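Local coordinates for adhesion and penetration protein autotransporter (PDB 3SYJ) that promotes bacterial adherence, invasion and aggregation as a self-associating surface autotransporter, and is probably also a serine protease, at residues H767-F781 with Q786-W800. Sequence-based numbering, arbitrary orientation.
Sequences HLTDSAQFSLKNSHF and QGDKGTTVTLENATW
Two successive rungs of the passenger domain's parallel beta-helix stack here, Phe774 and Leu776 of strand 773-777 sitting beside Val793 and Leu795 of strand 792-796, with axes 4.7 Å apart and 11° from parallel. Backbone bonds alternate in direction: Phe774 N and Leu776 N donate to Thr792 O and Thr794 O, while Thr794 N and Glu796 N return to Phe774 O and Leu776 O. On the buried face Leu776 lies over Leu795 and Phe781 over Trp800, while Phe774 meets the smaller Val793. Leu776 and Leu795 run side by side, Leu776 CD2 4.0 Å from Leu795 CG, and Leu776 CG also rests on Ala798 CB. With CG anti to the backbone N in both, Phe781 and Trp800 swing the same way; Phe781 CD2 reaches Trp800 CD1 at 3.4 Å, the rings inclined by 36°, and Trp800 NE1 is held by His783 O. At the first corner Thr791 CG2 pushes against Leu768 CB, a tight 3.5 Å, while Thr791 OG1 donates to Asp788 O at 2.5 Å on a lone pair in the carbonyl plane; the backbone N of Thr791 binds the same oxygen, so two bonds grip it and tie the turn. At the second corner Asn778 and Asn797 lie alongside each other, joined by a weak hydrogen bond from Asn778 ND2 to Asn797 OD1. His780 ND1 meets Thr799 OG1 at 2.7 Å, in a hydrogen bond at the ring edge. On the outer face a water links Gln773 NE2, where it accepts at 2.8 Å, to Thr794 OG1. The stack continues on both flanks: strand 754-758 pairs with 773-777, placing Val757 against Leu776, strand 810-813 pairs with 792-796, and Ile785 of strand 785-787 packs inside against Leu768, Phe774, Val793 and Trp800.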
ATOM      1  N   HIS A 767       4.224  -9.207   9.590  1.00 36.21           N
ATOM      2  CA  HIS A 767       4.935  -8.108  10.215  1.00 36.90           C
ATOM      3  C   HIS A 767       4.796  -8.243  11.732  1.00 41.12           C
ATOM      4  O   HIS A 767       3.691  -8.160  12.272  1.00 39.72           O
ATOM      5  CB  HIS A 767       4.363  -6.785   9.690  1.00 37.33           C
ATOM      6  CG  HIS A 767       4.942  -5.562  10.333  1.00 53.07           C
ATOM      7  ND1 HIS A 767       6.181  -5.546  10.935  1.00 54.81           N
ATOM      8  CD2 HIS A 767       4.458  -4.300  10.436  1.00 54.59           C
ATOM      9  CE1 HIS A 767       6.429  -4.333  11.401  1.00 55.12           C
ATOM     10  NE2 HIS A 767       5.399  -3.559  11.110  1.00 57.07           N
ATOM     11  N   LEU A 768       5.915  -8.496  12.412  1.00 37.11           N
ATOM     12  CA  LEU A 768       5.920  -8.650  13.865  1.00 37.13           C
ATOM     13  C   LEU A 768       6.658  -7.505  14.534  1.00 43.68           C
ATOM     14  O   LEU A 768       7.585  -6.938  13.960  1.00 46.95           O
ATOM     15  CB  LEU A 768       6.610  -9.947  14.287  1.00 37.76           C
ATOM     16  CG  LEU A 768       6.390 -11.255  13.541  1.00 34.20           C
ATOM     17  CD1 LEU A 768       7.210 -11.282  12.262  1.00 30.22           C
ATOM     18  CD2 LEU A 768       6.763 -12.410  14.456  1.00 31.82           C
ATOM     19  N   THR A 769       6.247  -7.183  15.758  1.00 41.82           N
ATOM     20  CA  THR A 769       6.973  -6.245  16.605  1.00 42.34           C
ATOM     21  C   THR A 769       6.889  -6.747  18.035  1.00 41.79           C
ATOM     22  O   THR A 769       6.245  -7.760  18.300  1.00 42.57           O
ATOM     23  CB  THR A 769       6.382  -4.832  16.549  1.00 39.39           C
ATOM     24  OG1 THR A 769       5.093  -4.834  17.170  1.00 46.41           O
ATOM     25  CG2 THR A 769       6.249  -4.356  15.110  1.00 48.65           C
ATOM     26  N   ASP A 770       7.549  -6.044  18.950  1.00 40.47           N
ATOM     27  CA  ASP A 770       7.492  -6.392  20.364  1.00 37.42           C
ATOM     28  C   ASP A 770       7.968  -7.824  20.607  1.00 40.84           C
ATOM     29  O   ASP A 770       9.087  -8.175  20.242  1.00 46.39           O
ATOM     30  CB  ASP A 770       6.077  -6.171  20.907  1.00 42.21           C
ATOM     31  CG  ASP A 770       5.476  -4.849  20.442  1.00 45.70           C
ATOM     32  OD1 ASP A 770       6.241  -3.876  20.266  1.00 48.06           O
ATOM     33  OD2 ASP A 770       4.245  -4.776  20.244  1.00 46.38           O
ATOM     34  N   SER A 771       7.128  -8.654  21.217  1.00 40.41           N
ATOM     35  CA  SER A 771       7.525 -10.026  21.534  1.00 42.29           C
ATOM     36  C   SER A 771       6.748 -11.059  20.722  1.00 43.22           C
ATOM     37  O   SER A 771       6.715 -12.240  21.076  1.00 37.08           O
ATOM     38  CB  SER A 771       7.341 -10.301  23.027  1.00 42.25           C
ATOM     39  OG  SER A 771       7.913  -9.258  23.796  1.00 53.14           O
ATOM     40  N   ALA A 772       6.126 -10.606  19.636  1.00 40.76           N
ATOM     41  CA  ALA A 772       5.282 -11.467  18.812  1.00 38.72           C
ATOM     42  C   ALA A 772       6.068 -12.622  18.198  1.00 40.80           C
ATOM     43  O   ALA A 772       7.282 -12.536  18.023  1.00 44.43           O
ATOM     44  CB  ALA A 772       4.596 -10.650  17.729  1.00 37.96           C
ATOM     45  N   GLN A 773       5.371 -13.707  17.876  1.00 43.73           N
ATOM     46  CA  GLN A 773       6.004 -14.856  17.241  1.00 41.89           C
ATOM     47  C   GLN A 773       5.218 -15.346  16.031  1.00 42.42           C
ATOM     48  O   GLN A 773       3.987 -15.417  16.061  1.00 40.89           O
ATOM     49  CB  GLN A 773       6.180 -16.003  18.237  1.00 38.82           C
ATOM     50  CG  GLN A 773       7.186 -15.710  19.331  1.00 50.69           C
ATOM     51  CD  GLN A 773       7.732 -16.974  19.981  1.00 54.86           C
ATOM     52  OE1 GLN A 773       8.201 -16.946  21.121  1.00 58.79           O
ATOM     53  NE2 GLN A 773       7.674 -18.089  19.257  1.00 41.44           N
ATOM     54  N   PHE A 774       5.941 -15.684  14.969  1.00 38.76           N
ATOM     55  CA  PHE A 774       5.332 -16.261  13.780  1.00 35.14           C
ATOM     56  C   PHE A 774       5.945 -17.613  13.473  1.00 37.78           C
ATOM     57  O   PHE A 774       7.165 -17.746  13.367  1.00 38.18           O
ATOM     58  CB  PHE A 774       5.484 -15.341  12.568  1.00 32.42           C
ATOM     59  CG  PHE A 774       4.962 -15.938  11.284  1.00 35.49           C
ATOM     60  CD1 PHE A 774       3.600 -16.129  11.095  1.00 35.43           C
ATOM     61  CD2 PHE A 774       5.832 -16.305  10.266  1.00 32.31           C
ATOM     62  CE1 PHE A 774       3.117 -16.673   9.915  1.00 31.59           C
ATOM     63  CE2 PHE A 774       5.356 -16.849   9.085  1.00 28.86           C
ATOM     64  CZ  PHE A 774       3.996 -17.033   8.910  1.00 34.39           C
ATOM     65  N   SER A 775       5.085 -18.612  13.318  1.00 35.49           N
ATOM     66  CA  SER A 775       5.527 -19.972  13.093  1.00 31.56           C
ATOM     67  C   SER A 775       5.016 -20.508  11.748  1.00 35.67           C
ATOM     68  O   SER A 775       3.829 -20.421  11.431  1.00 33.94           O
ATOM     69  CB  SER A 775       5.078 -20.859  14.252  1.00 32.23           C
ATOM     70  OG  SER A 775       5.781 -22.088  14.259  1.00 46.13           O
ATOM     71  N   LEU A 776       5.935 -21.053  10.960  1.00 34.79           N
ATOM     72  CA  LEU A 776       5.618 -21.594   9.651  1.00 31.21           C
ATOM     73  C   LEU A 776       5.987 -23.064   9.646  1.00 35.24           C
ATOM     74  O   LEU A 776       7.166 -23.409   9.671  1.00 39.66           O
ATOM     75  CB  LEU A 776       6.425 -20.859   8.588  1.00 30.38           C
ATOM     76  CG  LEU A 776       6.202 -21.235   7.130  1.00 33.80           C
ATOM     77  CD1 LEU A 776       4.756 -20.985   6.734  1.00 32.41           C
ATOM     78  CD2 LEU A 776       7.142 -20.425   6.262  1.00 35.64           C
ATOM     79  N   LYS A 777       4.982 -23.933   9.634  1.00 35.43           N
ATOM     80  CA  LYS A 777       5.225 -25.369   9.715  1.00 37.88           C
ATOM     81  C   LYS A 777       4.682 -26.083   8.496  1.00 34.94           C
ATOM     82  O   LYS A 777       3.583 -25.785   8.040  1.00 32.96           O
ATOM     83  CB  LYS A 777       4.568 -25.958  10.965  1.00 35.53           C
ATOM     84  CG  LYS A 777       4.717 -25.116  12.211  1.00 39.18           C
ATOM     85  CD  LYS A 777       4.060 -25.781  13.412  1.00 44.83           C
ATOM     86  CE  LYS A 777       4.127 -24.876  14.639  1.00 52.68           C
ATOM     87  NZ  LYS A 777       3.685 -25.567  15.884  1.00 54.57           N
ATOM     88  N   ASN A 778       5.454 -27.032   7.977  1.00 35.38           N
ATOM     89  CA  ASN A 778       4.978 -27.909   6.918  1.00 33.30           C
ATOM     90  C   ASN A 778       4.311 -27.140   5.792  1.00 31.88           C
ATOM     91  O   ASN A 778       3.330 -27.603   5.213  1.00 33.03           O
ATOM     92  CB  ASN A 778       4.000 -28.934   7.489  1.00 33.28           C
ATOM     93  CG  ASN A 778       4.555 -29.651   8.700  1.00 41.74           C
ATOM     94  OD1 ASN A 778       4.246 -29.301   9.840  1.00 46.53           O
ATOM     95  ND2 ASN A 778       5.394 -30.647   8.462  1.00 44.38           N
ATOM     96  N   SER A 779       4.845 -25.966   5.483  1.00 29.42           N
ATOM     97  CA  SER A 779       4.256 -25.120   4.458  1.00 30.80           C
ATOM     98  C   SER A 779       5.320 -24.541   3.549  1.00 33.41           C
ATOM     99  O   SER A 779       6.503 -24.522   3.885  1.00 32.46           O
ATOM    100  CB  SER A 779       3.486 -23.963   5.099  1.00 31.72           C
ATOM    101  OG  SER A 779       2.550 -24.427   6.055  1.00 36.37           O
ATOM    102  N   HIS A 780       4.886 -24.069   2.388  1.00 35.69           N
ATOM    103  CA  HIS A 780       5.735 -23.246   1.548  1.00 39.11           C
ATOM    104  C   HIS A 780       5.168 -21.834   1.530  1.00 36.43           C
ATOM    105  O   HIS A 780       3.953 -21.641   1.451  1.00 32.76           O
ATOM    106  CB  HIS A 780       5.847 -23.792   0.122  1.00 36.64           C
ATOM    107  CG  HIS A 780       6.512 -22.837  -0.822  1.00 45.00           C
ATOM    108  ND1 HIS A 780       7.883 -22.722  -0.923  1.00 45.63           N
ATOM    109  CD2 HIS A 780       5.995 -21.922  -1.678  1.00 41.37           C
ATOM    110  CE1 HIS A 780       8.182 -21.794  -1.815  1.00 42.27           C
ATOM    111  NE2 HIS A 780       7.054 -21.294  -2.289  1.00 44.54           N
ATOM    112  N   PHE A 781       6.060 -20.854   1.609  1.00 33.77           N
ATOM    113  CA  PHE A 781       5.676 -19.455   1.679  1.00 29.25           C
ATOM    114  C   PHE A 781       6.608 -18.646   0.787  1.00 34.87           C
ATOM    115  O   PHE A 781       7.817 -18.899   0.749  1.00 33.25           O
ATOM    116  CB  PHE A 781       5.769 -18.981   3.123  1.00 31.49           C
ATOM    117  CG  PHE A 781       5.395 -17.545   3.323  1.00 32.27           C
ATOM    118  CD1 PHE A 781       4.087 -17.123   3.145  1.00 27.97           C
ATOM    119  CD2 PHE A 781       6.349 -16.622   3.724  1.00 27.96           C
ATOM    120  CE1 PHE A 781       3.739 -15.805   3.345  1.00 28.51           C
ATOM    121  CE2 PHE A 781       6.011 -15.299   3.924  1.00 28.28           C
ATOM    122  CZ  PHE A 781       4.704 -14.887   3.737  1.00 29.57           C
ATOM    123  N   GLN A 786       8.623  -9.406   8.038  1.00 36.89           N
ATOM    124  CA  GLN A 786       9.344  -8.322   8.693  1.00 41.97           C
ATOM    125  C   GLN A 786       9.201  -8.444  10.205  1.00 41.85           C
ATOM    126  O   GLN A 786       8.091  -8.432  10.737  1.00 44.73           O
ATOM    127  CB  GLN A 786       8.809  -6.967   8.213  1.00 44.75           C
ATOM    128  CG  GLN A 786       8.957  -5.822   9.210  1.00 47.91           C
ATOM    129  CD  GLN A 786      10.364  -5.260   9.263  1.00 53.27           C
ATOM    130  OE1 GLN A 786      11.056  -5.186   8.243  1.00 55.09           O
ATOM    131  NE2 GLN A 786      10.795  -4.855  10.456  1.00 52.15           N
ATOM    132  N   GLY A 787      10.326  -8.573  10.897  1.00 40.74           N
ATOM    133  CA  GLY A 787      10.308  -8.700  12.341  1.00 42.34           C
ATOM    134  C   GLY A 787      11.395  -7.877  12.999  1.00 43.95           C
ATOM    135  O   GLY A 787      12.559  -7.958  12.618  1.00 45.07           O
ATOM    136  N   ASP A 788      11.023  -7.078  13.990  1.00 48.04           N
ATOM    137  CA  ASP A 788      12.016  -6.282  14.694  1.00 48.18           C
ATOM    138  C   ASP A 788      12.150  -6.661  16.161  1.00 47.60           C
ATOM    139  O   ASP A 788      11.627  -7.683  16.606  1.00 45.87           O
ATOM    140  CB  ASP A 788      11.774  -4.778  14.515  1.00 49.07           C
ATOM    141  CG  ASP A 788      10.345  -4.372  14.807  1.00 59.80           C
ATOM    142  OD1 ASP A 788       9.920  -4.505  15.979  1.00 60.11           O
ATOM    143  OD2 ASP A 788       9.657  -3.903  13.867  1.00 58.70           O
ATOM    144  N   LYS A 789      12.855  -5.812  16.897  1.00 47.59           N
ATOM    145  CA  LYS A 789      13.377  -6.142  18.217  1.00 47.50           C
ATOM    146  C   LYS A 789      12.411  -6.906  19.109  1.00 38.85           C
ATOM    147  O   LYS A 789      11.310  -6.439  19.392  1.00 41.62           O
ATOM    148  CB  LYS A 789      13.877  -4.870  18.912  1.00 63.38           C
ATOM    149  CG  LYS A 789      14.941  -4.120  18.113  1.00 60.39           C
ATOM    150  CD  LYS A 789      15.412  -2.862  18.828  1.00 70.95           C
ATOM    151  CE  LYS A 789      16.689  -2.328  18.199  1.00 78.44           C
ATOM    152  NZ  LYS A 789      16.556  -2.209  16.721  1.00 81.45           N
ATOM    153  N   GLY A 790      12.842  -8.085  19.550  1.00 41.13           N
ATOM    154  CA  GLY A 790      12.060  -8.918  20.449  1.00 38.71           C
ATOM    155  C   GLY A 790      11.389 -10.102  19.769  1.00 45.46           C
ATOM    156  O   GLY A 790      11.170 -11.150  20.385  1.00 43.71           O
ATOM    157  N   THR A 791      11.082  -9.941  18.484  1.00 47.14           N
ATOM    158  CA  THR A 791      10.272 -10.912  17.747  1.00 44.46           C
ATOM    159  C   THR A 791      11.023 -12.164  17.297  1.00 43.52           C
ATOM    160  O   THR A 791      12.218 -12.119  17.000  1.00 42.86           O
ATOM    161  CB  THR A 791       9.613 -10.265  16.515  1.00 40.65           C
ATOM    162  OG1 THR A 791      10.626  -9.779  15.627  1.00 40.38           O
ATOM    163  CG2 THR A 791       8.735  -9.112  16.939  1.00 40.87           C
ATOM    164  N   THR A 792      10.302 -13.280  17.243  1.00 42.47           N
ATOM    165  CA  THR A 792      10.874 -14.549  16.814  1.00 39.78           C
ATOM    166  C   THR A 792      10.092 -15.171  15.663  1.00 38.06           C
ATOM    167  O   THR A 792       8.882 -15.355  15.749  1.00 39.91           O
ATOM    168  CB  THR A 792      10.912 -15.565  17.958  1.00 36.90           C
ATOM    169  OG1 THR A 792      11.625 -15.011  19.069  1.00 41.58           O
ATOM    170  CG2 THR A 792      11.601 -16.836  17.505  1.00 35.04           C
ATOM    171  N   VAL A 793      10.796 -15.489  14.584  1.00 36.70           N
ATOM    172  CA  VAL A 793      10.207 -16.224  13.477  1.00 32.42           C
ATOM    173  C   VAL A 793      10.747 -17.641  13.546  1.00 31.33           C
ATOM    174  O   VAL A 793      11.931 -17.841  13.810  1.00 36.07           O
ATOM    175  CB  VAL A 793      10.567 -15.597  12.116  1.00 27.95           C
ATOM    176  CG1 VAL A 793      10.085 -16.481  10.981  1.00 32.36           C
ATOM    177  CG2 VAL A 793       9.974 -14.211  11.995  1.00 30.15           C
ATOM    178  N   THR A 794       9.880 -18.621  13.316  1.00 35.37           N
ATOM    179  CA  THR A 794      10.272 -20.023  13.390  1.00 28.35           C
ATOM    180  C   THR A 794       9.756 -20.824  12.197  1.00 33.49           C
ATOM    181  O   THR A 794       8.590 -20.717  11.826  1.00 38.01           O
ATOM    182  CB  THR A 794       9.753 -20.663  14.684  1.00 30.89           C
ATOM    183  OG1 THR A 794      10.160 -19.866  15.803  1.00 37.72           O
ATOM    184  CG2 THR A 794      10.295 -22.074  14.840  1.00 33.20           C
ATOM    185  N   LEU A 795      10.633 -21.624  11.598  1.00 30.34           N
ATOM    186  CA  LEU A 795      10.241 -22.514  10.515  1.00 31.91           C
ATOM    187  C   LEU A 795      10.450 -23.971  10.912  1.00 37.12           C
ATOM    188  O   LEU A 795      11.479 -24.323  11.490  1.00 39.97           O
ATOM    189  CB  LEU A 795      11.034 -22.202   9.242  1.00 36.04           C
ATOM    190  CG  LEU A 795      10.551 -21.053   8.348  1.00 34.58           C
ATOM    191  CD1 LEU A 795      10.688 -19.718   9.045  1.00 31.49           C
ATOM    192  CD2 LEU A 795      11.305 -21.042   7.028  1.00 26.90           C
ATOM    193  N   GLU A 796       9.472 -24.818  10.608  1.00 38.37           N
ATOM    194  CA  GLU A 796       9.634 -26.256  10.811  1.00 39.65           C
ATOM    195  C   GLU A 796       9.094 -27.038   9.623  1.00 37.67           C
ATOM    196  O   GLU A 796       7.914 -26.932   9.287  1.00 43.14           O
ATOM    197  CB  GLU A 796       8.941 -26.726  12.089  1.00 39.21           C
ATOM    198  CG  GLU A 796       9.240 -28.183  12.416  1.00 43.77           C
ATOM    199  CD  GLU A 796       8.289 -28.778  13.439  1.00 54.77           C
ATOM    200  OE1 GLU A 796       7.492 -28.022  14.039  1.00 48.09           O
ATOM    201  OE2 GLU A 796       8.341 -30.012  13.638  1.00 58.63           O
ATOM    202  N   ASN A 797       9.960 -27.829   9.002  1.00 36.83           N
ATOM    203  CA  ASN A 797       9.593 -28.581   7.812  1.00 38.84           C
ATOM    204  C   ASN A 797       9.007 -27.658   6.763  1.00 37.85           C
ATOM    205  O   ASN A 797       8.070 -28.023   6.055  1.00 40.21           O
ATOM    206  CB  ASN A 797       8.595 -29.680   8.161  1.00 39.26           C
ATOM    207  CG  ASN A 797       9.056 -30.523   9.328  1.00 51.42           C
ATOM    208  OD1 ASN A 797       8.280 -30.836  10.236  1.00 55.94           O
ATOM    209  ND2 ASN A 797      10.338 -30.885   9.325  1.00 49.42           N
ATOM    210  N   ALA A 798       9.573 -26.459   6.666  1.00 35.81           N
ATOM    211  CA  ALA A 798       9.035 -25.425   5.790  1.00 35.48           C
ATOM    212  C   ALA A 798      10.061 -24.895   4.800  1.00 33.20           C
ATOM    213  O   ALA A 798      11.262 -24.934   5.043  1.00 38.55           O
ATOM    214  CB  ALA A 798       8.474 -24.279   6.618  1.00 35.09           C
ATOM    215  N   THR A 799       9.575 -24.402   3.672  1.00 31.24           N
ATOM    216  CA  THR A 799      10.421 -23.684   2.738  1.00 31.51           C
ATOM    217  C   THR A 799       9.900 -22.257   2.605  1.00 33.93           C
ATOM    218  O   THR A 799       8.688 -22.023   2.607  1.00 33.25           O
ATOM    219  CB  THR A 799      10.460 -24.361   1.354  1.00 35.92           C
ATOM    220  OG1 THR A 799       9.141 -24.397   0.795  1.00 37.63           O
ATOM    221  CG2 THR A 799      11.002 -25.776   1.468  1.00 32.77           C
ATOM    222  N   TRP A 800      10.821 -21.308   2.505  1.00 32.69           N
ATOM    223  CA  TRP A 800      10.462 -19.908   2.333  1.00 32.94           C
ATOM    224  C   TRP A 800      11.286 -19.279   1.217  1.00 32.63           C
ATOM    225  O   TRP A 800      12.517 -19.275   1.271  1.00 35.28           O
ATOM    226  CB  TRP A 800      10.681 -19.148   3.641  1.00 30.06           C
ATOM    227  CG  TRP A 800      10.450 -17.679   3.539  1.00 30.09           C
ATOM    228  CD1 TRP A 800       9.594 -17.040   2.691  1.00 31.44           C
ATOM    229  CD2 TRP A 800      11.064 -16.659   4.332  1.00 31.96           C
ATOM    230  NE1 TRP A 800       9.646 -15.684   2.897  1.00 30.85           N
ATOM    231  CE2 TRP A 800      10.540 -15.423   3.902  1.00 34.52           C
ATOM    232  CE3 TRP A 800      12.009 -16.669   5.366  1.00 33.26           C
ATOM    233  CZ2 TRP A 800      10.929 -14.207   4.470  1.00 34.74           C
ATOM    234  CZ3 TRP A 800      12.394 -15.460   5.925  1.00 34.17           C
ATOM    235  CH2 TRP A 800      11.855 -14.248   5.476  1.00 29.82           C
TER
HETATM  236  O   HOH W   1       7.943 -18.535  16.487  1.00 43.21           O